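Local structure of DNA ligase (Aquifex aeolicus, 3QWU) at residues A235-I240 with G282-D287; N243-L248 with F290-Q295; L264-E269 with E275-E280. The protein probably joins nucleic acid ends in an ATP-dependent reaction, and binds adenosine in its nucleotide pocket and a calcium ion. All coordinates share one frame; numbering follows the deposited sequence.

Contact 1: A235-I240 with G282-D287; sequences ANLMDI and GRAFID. With CA (calcium ion), chain D.
Ile240 and Ala284 bring the helices of 235-240 and 282-287 closest together, their CA atoms 5.8 Å apart. The two axes run nearly parallel, 18° apart with a negative crossing angle, and approach to 8.5 Å. Such close approach suits the small residue on the second helix: the methyl of Ala284 points at the first helix and lies 3.7 Å from the backbone O of Leu237 and 4.2 Å from CB of Ile240. Leu237 adds its CD2 at the margin of this patch.

The beta-branched Ile240 divides its work. Its CB faces the alanine, while chi1 of -62°, measured to CG1, leaves CG2 anti to the backbone N and over one face of the Phe285 ring. This is a CH-pi contact, with CG2 3.6 Å from the ring centroid of Phe285 and 18° off the normal, a little nearer the CD1 and CE1 rim. A flat ring accepts a methyl here at close range, and both residues are buried.

Asp239, on another side of its helix, gives OD1 to the calcium ion at 2.5 Å; Asp82, Glu143 and two waters complete the ligands seen. One helix thus carries a metal ligand on one flank and apolar packing on another. Along the second helix, Arg283 NH1 forms a salt bridge with Asp287 OD2 at 2.9 Å; the carboxylate oxygen offers its syn lone pair and lies almost in the guanidinium plane.

Helix 233-242 therefore lies between the calcium site and helix 276-299, where Leu281 also touches Ile240, while the Phe285 ring meets that of Phe285 of the second subunit.

Contact 2: N243-L248 with F290-Q295; sequences NAKNML and FQAIEQ
Lys245 reaches across from the loop to helix 276-299 and touches it at two levels. Low on the side chain, CG rests 3.7 Å from CB of Ala292; the small methyl lets the aliphatic part of the lysine lie close to the helix, and CE of Lys245 passes CB of Ala292 at 4.1 Å. At the far end NZ makes a weak hydrogen bond of 3.0 Å to OE1 of Gln295. The amide nitrogen of Gln295 is also near, but as a second donor it offers NZ no bond.

Both long side chains are extended beyond CG and meet at about a right angle. Gln295 has CG anti to its backbone N (chi1 -174°), which carries the amide out to the ammonium group.

The firmer polar partner of both ends is the backbone of Tyr303: its O accepts from Lys245 NZ and its N donates to Gln295 OE1, an oxygen therefore shared by two donors. An alanine in place of Lys245 would probably leave the carbonyl of Tyr303 and OE1 of Gln295 each short of one donor and strip the aliphatic packing from one side of Ala292.

Farther out, Val302 packs on Lys245, Ala292 and Gln295 alike. The loop after helix 233-242 is thereby tied to helix 276-299 and the start of strand 303-310, while Phe352, at the end of strand 343-352, touches Lys245 and Met247 turns to helix 353-363 through Met355.

Contact 3: L264-E269 with E275-E280; sequences LFMYEE and EHLYEE
Met266 spans the gap between helix 254-269 and the beginning of helix 276-299, a gap wide enough that the nearest CA atoms, those of Met266 and Glu275, stand 8.3 Å apart. Its CB points toward the second segment. CG, which chi1 of -66° sets anti to the carbonyl carbon, carries the chain onward without itself coming within 4.2 Å of the other helix. The first atom to touch is SD, 3.8 Å from CB of Leu277. At the thioether the chain bends, chi3 being 71°, and the turn puts CE both beside Leu277 and over the Tyr278 ring: it lies 4.1 Å from CB of Leu277 and 4.3 Å from CZ of Tyr278. The methyl stands above one face of that ring, displaced toward its rim, in apolar packing.

An unbranched, flexible methionine suits this place, since it is long enough to bridge separated backbones and can turn its end between an aliphatic neighbour and an aromatic face. Leu277 slides past it in the opposite direction. The leucine goes on to Leu237 of helix 233-242, and Tyr278 to the second subunit, where its ring makes a cation-pi contact with Arg283 of that chain.

Within the second segment, His276 ND1 gives a weak hydrogen bond of 2.7 Å to Glu280 OE2, one turn along.

Thr274 and Leu271 of the connection add to the packing, on Met266 and Tyr278 respectively, and Phe290 of the second subunit also packs on Met266. The whole is a helical hairpin, two consecutive helices joined by a short connection and packed through apolar side chains.

All three contacts use helix 276-299, met at successive levels: contact 3 near its beginning, contact 1 further along, contact 2 nearest its end. Contacts 1 and 3 are buried and apolar, one built on close helix packing, the other on a long methionine reaching across a wider gap. Contact 2 is only partly buried and pairs an aliphatic stem with a polar end. Contact 1 alone includes a calcium ligand. It also joins the others physically, since Leu237 CD1 lies 3.6 Å from Leu277 CD1 and Phe285 CD1 3.8 Å from Met247 CE, whereas contacts 2 and 3 do not touch. Each borders the second subunit.

Contact 1: A235-I240 with G282-D287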
loop_
_atom_site.group_PDB
_atom_site.type_symbol
_atom_site.label_atom_id
_atom_site.label_comp_id
_atom_site.label_asym_id
_atom_site.label_seq_id
_atom_site.Cartn_x
_atom_site.Cartn_y
_atom_site.Cartn_z
ATOM N N ALA A 235 -15.194 6.808 -9.640
ATOM C CA ALA A 235 -13.861 7.110 -10.130
ATOM C C ALA A 235 -12.819 6.559 -9.204
ATOM O O ALA A 235 -11.771 6.150 -9.641
ATOM C CB ALA A 235 -13.679 8.600 -10.285
ATOM N N ASN A 236 -13.051 6.617 -7.910
ATOM C CA ASN A 236 -12.124 6.040 -6.966
ATOM C C ASN A 236 -11.951 4.542 -7.199
ATOM O O ASN A 236 -10.836 4.064 -7.321
ATOM C CB ASN A 236 -12.582 6.302 -5.503
ATOM C CG ASN A 236 -12.302 7.711 -5.058
ATOM O OD1 ASN A 236 -11.187 8.222 -5.267
ATOM N ND2 ASN A 236 -13.263 8.342 -4.390
ATOM N N LEU A 237 -13.068 3.828 -7.340
ATOM C CA LEU A 237 -13.016 2.429 -7.695
ATOM C C LEU A 237 -12.191 2.155 -8.997
ATOM O O LEU A 237 -11.298 1.324 -9.007
ATOM C CB LEU A 237 -14.424 1.872 -7.817
ATOM C CG LEU A 237 -15.136 1.716 -6.491
ATOM C CD1 LEU A 237 -16.632 1.490 -6.733
ATOM C CD2 LEU A 237 -14.494 0.608 -5.667
ATOM N N MET A 238 -12.520 2.871 -10.066
ATOM C CA MET A 238 -11.903 2.690 -11.366
ATOM C C MET A 238 -10.384 2.970 -11.265
ATOM O O MET A 238 -9.602 2.331 -11.930
ATOM C CB MET A 238 -12.494 3.676 -12.381
ATOM C CG MET A 238 -13.482 3.200 -13.371
ATOM S SD MET A 238 -13.284 1.531 -14.137
ATOM C CE MET A 238 -14.264 0.573 -12.929
ATOM N N ASP A 239 -9.986 3.948 -10.467
ATOM C CA ASP A 239 -8.549 4.155 -10.267
ATOM C C ASP A 239 -7.909 2.919 -9.691
ATOM O O ASP A 239 -6.841 2.538 -10.167
ATOM C CB ASP A 239 -8.210 5.343 -9.390
ATOM C CG ASP A 239 -8.463 6.659 -10.091
ATOM O OD1 ASP A 239 -8.600 6.688 -11.332
ATOM O OD2 ASP A 239 -8.526 7.665 -9.384
ATOM N N ILE A 240 -8.553 2.268 -8.713
ATOM C CA ILE A 240 -7.913 1.126 -8.105
ATOM C C ILE A 240 -7.757 0.067 -9.181
ATOM O O ILE A 240 -6.671 -0.434 -9.404
ATOM C CB ILE A 240 -8.673 0.624 -6.872
ATOM C CG1 ILE A 240 -8.709 1.713 -5.829
ATOM C CG2 ILE A 240 -7.974 -0.579 -6.322
ATOM C CD1 ILE A 240 -9.432 1.353 -4.570
ATOM N N GLY A 282 -13.755 -5.110 -3.853
ATOM C CA GLY A 282 -13.130 -6.392 -4.114
ATOM C C GLY A 282 -12.831 -6.606 -5.593
ATOM O O GLY A 282 -11.735 -7.029 -5.984
ATOM N N ARG A 283 -13.817 -6.308 -6.432
ATOM C CA ARG A 283 -13.640 -6.402 -7.890
ATOM C C ARG A 283 -12.641 -5.458 -8.403
ATOM O O ARG A 283 -11.921 -5.763 -9.293
ATOM C CB ARG A 283 -14.967 -6.160 -8.614
ATOM C CG ARG A 283 -15.849 -7.374 -8.533
ATOM C CD ARG A 283 -17.108 -7.199 -9.349
ATOM N NE ARG A 283 -17.833 -8.465 -9.382
ATOM C CZ ARG A 283 -17.503 -9.519 -10.132
ATOM N NH1 ARG A 283 -16.443 -9.496 -10.969
ATOM N NH2 ARG A 283 -18.248 -10.624 -10.036
ATOM N N ALA A 284 -12.603 -4.264 -7.881
ATOM C CA ALA A 284 -11.618 -3.353 -8.328
ATOM C C ALA A 284 -10.213 -3.968 -8.144
ATOM O O ALA A 284 -9.448 -3.954 -9.080
ATOM C CB ALA A 284 -11.765 -2.060 -7.617
ATOM N N PHE A 285 -9.871 -4.516 -6.976
ATOM C CA PHE A 285 -8.546 -5.103 -6.800
ATOM C C PHE A 285 -8.423 -6.424 -7.522
ATOM O O PHE A 285 -7.446 -6.695 -8.201
ATOM C CB PHE A 285 -8.243 -5.389 -5.349
ATOM C CG PHE A 285 -7.925 -4.169 -4.522
ATOM C CD1 PHE A 285 -6.703 -3.517 -4.652
ATOM C CD2 PHE A 285 -8.795 -3.719 -3.584
ATOM C CE1 PHE A 285 -6.396 -2.434 -3.887
ATOM C CE2 PHE A 285 -8.481 -2.602 -2.848
ATOM C CZ PHE A 285 -7.263 -1.990 -2.993
ATOM N N ILE A 286 -9.399 -7.286 -7.355
ATOM C CA ILE A 286 -9.249 -8.621 -7.850
ATOM C C ILE A 286 -9.313 -8.666 -9.380
ATOM O O ILE A 286 -8.488 -9.331 -10.008
ATOM C CB ILE A 286 -10.309 -9.552 -7.284
ATOM C CG1 ILE A 286 -10.120 -9.708 -5.764
ATOM C CG2 ILE A 286 -10.224 -10.886 -8.016
ATOM C CD1 ILE A 286 -11.191 -10.596 -5.023
ATOM N N ASP A 287 -10.283 -8.015 -10.006
ATOM C CA ASP A 287 -10.354 -8.154 -11.470
ATOM C C ASP A 287 -9.253 -7.450 -12.243
ATOM O O ASP A 287 -8.853 -7.936 -13.293
ATOM C CB ASP A 287 -11.688 -7.728 -12.003
ATOM C CG ASP A 287 -12.764 -8.619 -11.563
ATOM O OD1 ASP A 287 -12.483 -9.821 -11.285
ATOM O OD2 ASP A 287 -13.886 -8.111 -11.454
HETATM CA CA CA D . -10.209 7.926 -12.859
HETATM O O HOH W 1 -9.764 9.112 -11.009
HETATM O O HOH W 2 -8.044 8.831 -12.978
#

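Contact 2: N243-L248 with F290-Q295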
loop_
_atom_site.group_PDB
_atom_site.type_symbol
_atom_site.label_atom_id
_atom_site.label_comp_id
_atom_site.label_asym_id
_atom_site.label_seq_id
_atom_site.Cartn_x
_atom_site.Cartn_y
_atom_site.Cartn_z
ATOM N N ASN A 243 -5.259 0.697 -12.085
ATOM C CA ASN A 243 -3.871 0.748 -11.623
ATOM C C ASN A 243 -3.294 -0.585 -11.155
ATOM O O ASN A 243 -2.228 -0.619 -10.531
ATOM C CB ASN A 243 -3.754 1.755 -10.501
ATOM C CG ASN A 243 -3.279 3.056 -11.006
ATOM O OD1 ASN A 243 -2.063 3.355 -10.922
ATOM N ND2 ASN A 243 -4.198 3.836 -11.630
ATOM N N ALA A 244 -4.013 -1.675 -11.404
ATOM C CA ALA A 244 -3.538 -3.001 -10.993
ATOM C C ALA A 244 -2.129 -3.299 -11.535
ATOM O O ALA A 244 -1.286 -3.734 -10.794
ATOM C CB ALA A 244 -4.503 -4.083 -11.448
ATOM N N LYS A 245 -1.902 -3.092 -12.833
ATOM C CA LYS A 245 -0.641 -3.476 -13.485
ATOM C C LYS A 245 0.534 -2.673 -12.932
ATOM O O LYS A 245 1.708 -3.045 -13.061
ATOM C CB LYS A 245 -0.766 -3.312 -14.994
ATOM C CG LYS A 245 -1.688 -4.366 -15.591
ATOM C CD LYS A 245 -2.046 -4.109 -17.036
ATOM C CE LYS A 245 -2.846 -5.241 -17.685
ATOM N NZ LYS A 245 -2.980 -5.002 -19.147
ATOM N N ASN A 246 0.148 -1.636 -12.200
ATOM C CA ASN A 246 0.975 -0.540 -11.772
ATOM C C ASN A 246 1.310 -0.667 -10.335
ATOM O O ASN A 246 1.918 0.224 -9.783
ATOM C CB ASN A 246 0.118 0.739 -11.917
ATOM C CG ASN A 246 0.867 1.864 -12.494
ATOM O OD1 ASN A 246 0.317 2.588 -13.345
ATOM N ND2 ASN A 246 2.152 2.019 -12.092
ATOM N N MET A 247 0.883 -1.763 -9.712
ATOM C CA MET A 247 0.905 -1.890 -8.241
ATOM C C MET A 247 2.261 -1.907 -7.570
ATOM O O MET A 247 2.308 -1.741 -6.368
ATOM C CB MET A 247 0.160 -3.135 -7.767
ATOM C CG MET A 247 -1.202 -2.853 -7.271
ATOM S SD MET A 247 -2.014 -4.354 -6.708
ATOM C CE MET A 247 -3.724 -3.811 -7.022
ATOM N N LEU A 248 3.342 -2.172 -8.291
ATOM C CA LEU A 248 4.634 -2.258 -7.622
ATOM C C LEU A 248 5.191 -0.838 -7.470
ATOM O O LEU A 248 5.941 -0.555 -6.549
ATOM C CB LEU A 248 5.581 -3.219 -8.359
ATOM C CG LEU A 248 5.099 -4.689 -8.475
ATOM C CD1 LEU A 248 6.106 -5.554 -9.219
ATOM C CD2 LEU A 248 4.798 -5.308 -7.109
ATOM N N PHE A 290 -6.434 -9.984 -11.919
ATOM C CA PHE A 290 -6.767 -11.203 -12.691
ATOM C C PHE A 290 -6.509 -10.984 -14.156
ATOM O O PHE A 290 -5.968 -11.835 -14.823
ATOM C CB PHE A 290 -8.249 -11.597 -12.538
ATOM C CG PHE A 290 -8.472 -13.032 -12.528
ATOM C CD1 PHE A 290 -8.334 -13.748 -11.346
ATOM C CD2 PHE A 290 -8.800 -13.706 -13.683
ATOM C CE1 PHE A 290 -8.493 -15.154 -11.308
ATOM C CE2 PHE A 290 -8.994 -15.121 -13.680
ATOM C CZ PHE A 290 -8.836 -15.837 -12.486
ATOM N N GLN A 291 -6.912 -9.826 -14.667
ATOM C CA GLN A 291 -6.606 -9.484 -16.042
ATOM C C GLN A 291 -5.144 -9.342 -16.323
ATOM O O GLN A 291 -4.728 -9.589 -17.443
ATOM C CB GLN A 291 -7.221 -8.148 -16.406
ATOM C CG GLN A 291 -8.698 -8.163 -16.615
ATOM C CD GLN A 291 -9.251 -6.742 -16.655
ATOM O OE1 GLN A 291 -10.387 -6.519 -16.276
ATOM N NE2 GLN A 291 -8.438 -5.786 -17.115
ATOM N N ALA A 292 -4.361 -8.837 -15.378
ATOM C CA ALA A 292 -2.935 -8.769 -15.619
ATOM C C ALA A 292 -2.313 -10.198 -15.640
ATOM O O ALA A 292 -1.385 -10.435 -16.419
ATOM C CB ALA A 292 -2.235 -7.875 -14.630
ATOM N N ILE A 293 -2.827 -11.125 -14.805
ATOM C CA ILE A 293 -2.440 -12.538 -14.889
ATOM C C ILE A 293 -2.867 -13.227 -16.183
ATOM O O ILE A 293 -2.091 -13.993 -16.778
ATOM C CB ILE A 293 -2.977 -13.341 -13.705
ATOM C CG1 ILE A 293 -2.178 -12.983 -12.443
ATOM C CG2 ILE A 293 -2.927 -14.852 -13.952
ATOM C CD1 ILE A 293 -3.012 -13.073 -11.191
ATOM N N GLU A 294 -4.112 -13.010 -16.614
ATOM C CA GLU A 294 -4.535 -13.543 -17.947
ATOM C C GLU A 294 -3.616 -12.994 -19.064
ATOM O O GLU A 294 -3.246 -13.755 -19.952
ATOM C CB GLU A 294 -6.002 -13.228 -18.283
ATOM C CG GLU A 294 -7.036 -14.158 -17.549
ATOM C CD GLU A 294 -8.431 -13.526 -17.464
ATOM O OE1 GLU A 294 -8.559 -12.329 -17.733
ATOM O OE2 GLU A 294 -9.404 -14.216 -17.132
ATOM N N GLN A 295 -3.273 -11.700 -19.014
ATOM C CA GLN A 295 -2.466 -11.118 -20.063
ATOM C C GLN A 295 -1.049 -11.734 -20.022
ATOM O O GLN A 295 -0.497 -12.100 -21.081
ATOM C CB GLN A 295 -2.422 -9.607 -19.962
ATOM C CG GLN A 295 -1.702 -8.899 -21.107
ATOM C CD GLN A 295 -1.403 -7.403 -20.853
ATOM O OE1 GLN A 295 -0.828 -7.008 -19.812
ATOM N NE2 GLN A 295 -1.764 -6.572 -21.827
#

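Contact 3: L264-E269 with E275-E280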
loop_
_atom_site.group_PDB
_atom_site.type_symbol
_atom_site.label_atom_id
_atom_site.label_comp_id
_atom_site.label_asym_id
_atom_site.label_seq_id
_atom_site.Cartn_x
_atom_site.Cartn_y
_atom_site.Cartn_z
ATOM N N LEU A 264 -15.195 6.819 3.884
ATOM C CA LEU A 264 -15.838 8.051 4.379
ATOM C C LEU A 264 -17.092 8.506 3.620
ATOM O O LEU A 264 -17.958 9.121 4.220
ATOM C CB LEU A 264 -14.822 9.190 4.560
ATOM C CG LEU A 264 -13.846 8.875 5.719
ATOM C CD1 LEU A 264 -12.671 9.768 5.631
ATOM C CD2 LEU A 264 -14.542 9.033 7.051
ATOM N N PHE A 265 -17.189 8.174 2.328
ATOM C CA PHE A 265 -18.419 8.349 1.571
ATOM C C PHE A 265 -19.470 7.411 2.122
ATOM O O PHE A 265 -20.576 7.810 2.379
ATOM C CB PHE A 265 -18.159 8.086 0.078
ATOM C CG PHE A 265 -19.420 7.950 -0.772
ATOM C CD1 PHE A 265 -20.117 9.051 -1.167
ATOM C CD2 PHE A 265 -19.875 6.689 -1.183
ATOM C CE1 PHE A 265 -21.291 8.916 -1.946
ATOM C CE2 PHE A 265 -20.999 6.530 -1.959
ATOM C CZ PHE A 265 -21.730 7.633 -2.344
ATOM N N MET A 266 -19.125 6.140 2.307
ATOM C CA MET A 266 -20.084 5.177 2.911
ATOM C C MET A 266 -20.604 5.658 4.234
ATOM O O MET A 266 -21.802 5.523 4.525
ATOM C CB MET A 266 -19.472 3.765 3.040
ATOM C CG MET A 266 -19.223 3.185 1.681
ATOM S SD MET A 266 -18.363 1.683 1.629
ATOM C CE MET A 266 -19.643 0.542 2.300
ATOM N N TYR A 267 -19.714 6.245 5.033
ATOM C CA TYR A 267 -20.088 6.757 6.339
ATOM C C TYR A 267 -20.959 7.986 6.211
ATOM O O TYR A 267 -21.911 8.176 6.956
ATOM C CB TYR A 267 -18.821 7.071 7.124
ATOM C CG TYR A 267 -19.001 7.858 8.411
ATOM C CD1 TYR A 267 -19.322 7.226 9.591
ATOM C CD2 TYR A 267 -18.833 9.229 8.433
ATOM C CE1 TYR A 267 -19.492 7.960 10.786
ATOM C CE2 TYR A 267 -19.003 9.968 9.606
ATOM C CZ TYR A 267 -19.319 9.324 10.769
ATOM O OH TYR A 267 -19.462 10.049 11.921
ATOM N N GLU A 268 -20.622 8.867 5.291
ATOM C CA GLU A 268 -21.422 10.042 5.125
ATOM C C GLU A 268 -22.817 9.645 4.651
ATOM O O GLU A 268 -23.789 10.178 5.112
ATOM C CB GLU A 268 -20.747 11.031 4.159
ATOM C CG GLU A 268 -21.569 12.317 3.892
ATOM C CD GLU A 268 -20.790 13.375 3.131
ATOM O OE1 GLU A 268 -19.729 13.063 2.523
ATOM O OE2 GLU A 268 -21.210 14.540 3.178
ATOM N N GLU A 269 -22.903 8.711 3.721
ATOM C CA GLU A 269 -24.180 8.364 3.139
ATOM C C GLU A 269 -24.945 7.271 3.878
ATOM O O GLU A 269 -26.085 7.062 3.583
ATOM C CB GLU A 269 -23.986 7.983 1.665
ATOM C CG GLU A 269 -23.604 9.186 0.798
ATOM C CD GLU A 269 -24.508 10.398 1.009
ATOM O OE1 GLU A 269 -25.740 10.197 0.962
ATOM O OE2 GLU A 269 -24.005 11.541 1.257
ATOM N N GLU A 275 -23.952 -0.771 0.566
ATOM C CA GLU A 275 -23.398 -2.131 0.733
ATOM C C GLU A 275 -22.790 -2.786 -0.545
ATOM O O GLU A 275 -21.888 -3.654 -0.485
ATOM C CB GLU A 275 -24.481 -3.036 1.345
ATOM C CG GLU A 275 -25.658 -3.425 0.393
ATOM C CD GLU A 275 -26.581 -4.575 0.948
ATOM O OE1 GLU A 275 -27.719 -4.747 0.413
ATOM O OE2 GLU A 275 -26.170 -5.294 1.909
ATOM N N HIS A 276 -23.294 -2.393 -1.708
ATOM C CA HIS A 276 -22.790 -2.905 -2.974
ATOM C C HIS A 276 -21.299 -2.533 -3.143
ATOM O O HIS A 276 -20.624 -3.132 -3.955
ATOM C CB HIS A 276 -23.617 -2.338 -4.139
ATOM C CG HIS A 276 -23.537 -0.848 -4.269
ATOM N ND1 HIS A 276 -22.596 -0.222 -5.063
ATOM C CD2 HIS A 276 -24.265 0.150 -3.688
ATOM C CE1 HIS A 276 -22.753 1.095 -4.976
ATOM N NE2 HIS A 276 -23.751 1.351 -4.141
ATOM N N LEU A 277 -20.815 -1.533 -2.396
ATOM C CA LEU A 277 -19.424 -1.110 -2.498
ATOM C C LEU A 277 -18.460 -2.190 -1.956
ATOM O O LEU A 277 -17.321 -2.246 -2.348
ATOM C CB LEU A 277 -19.170 0.204 -1.793
ATOM C CG LEU A 277 -19.425 1.530 -2.509
ATOM C CD1 LEU A 277 -18.826 1.557 -3.923
ATOM C CD2 LEU A 277 -20.921 1.861 -2.548
ATOM N N TYR A 278 -18.923 -3.074 -1.103
ATOM C CA TYR A 278 -18.075 -4.168 -0.703
ATOM C C TYR A 278 -17.602 -4.958 -1.914
ATOM O O TYR A 278 -16.387 -5.053 -2.190
ATOM C CB TYR A 278 -18.816 -5.075 0.258
ATOM C CG TYR A 278 -19.090 -4.469 1.592
ATOM C CD1 TYR A 278 -18.062 -3.998 2.392
ATOM C CD2 TYR A 278 -20.375 -4.355 2.066
ATOM C CE1 TYR A 278 -18.319 -3.432 3.659
ATOM C CE2 TYR A 278 -20.649 -3.782 3.332
ATOM C CZ TYR A 278 -19.615 -3.342 4.119
ATOM O OH TYR A 278 -19.884 -2.781 5.332
ATOM N N GLU A 279 -18.557 -5.518 -2.658
ATOM C CA GLU A 279 -18.210 -6.325 -3.809
ATOM C C GLU A 279 -17.443 -5.493 -4.820
ATOM O O GLU A 279 -16.453 -5.942 -5.390
ATOM C CB GLU A 279 -19.452 -6.970 -4.468
ATOM C CG GLU A 279 -19.080 -8.147 -5.419
ATOM C CD GLU A 279 -20.181 -8.562 -6.400
ATOM O OE1 GLU A 279 -21.355 -8.714 -5.972
ATOM O OE2 GLU A 279 -19.855 -8.763 -7.602
ATOM N N GLU A 280 -17.889 -4.272 -5.038
ATOM C CA GLU A 280 -17.212 -3.424 -5.995
ATOM C C GLU A 280 -15.766 -3.148 -5.585
ATOM O O GLU A 280 -14.848 -3.279 -6.422
ATOM C CB GLU A 280 -18.028 -2.156 -6.252
ATOM C CG GLU A 280 -19.267 -2.414 -7.138
ATOM C CD GLU A 280 -20.450 -1.419 -6.892
ATOM O OE1 GLU A 280 -20.160 -0.257 -6.546
ATOM O OE2 GLU A 280 -21.674 -1.800 -7.053
#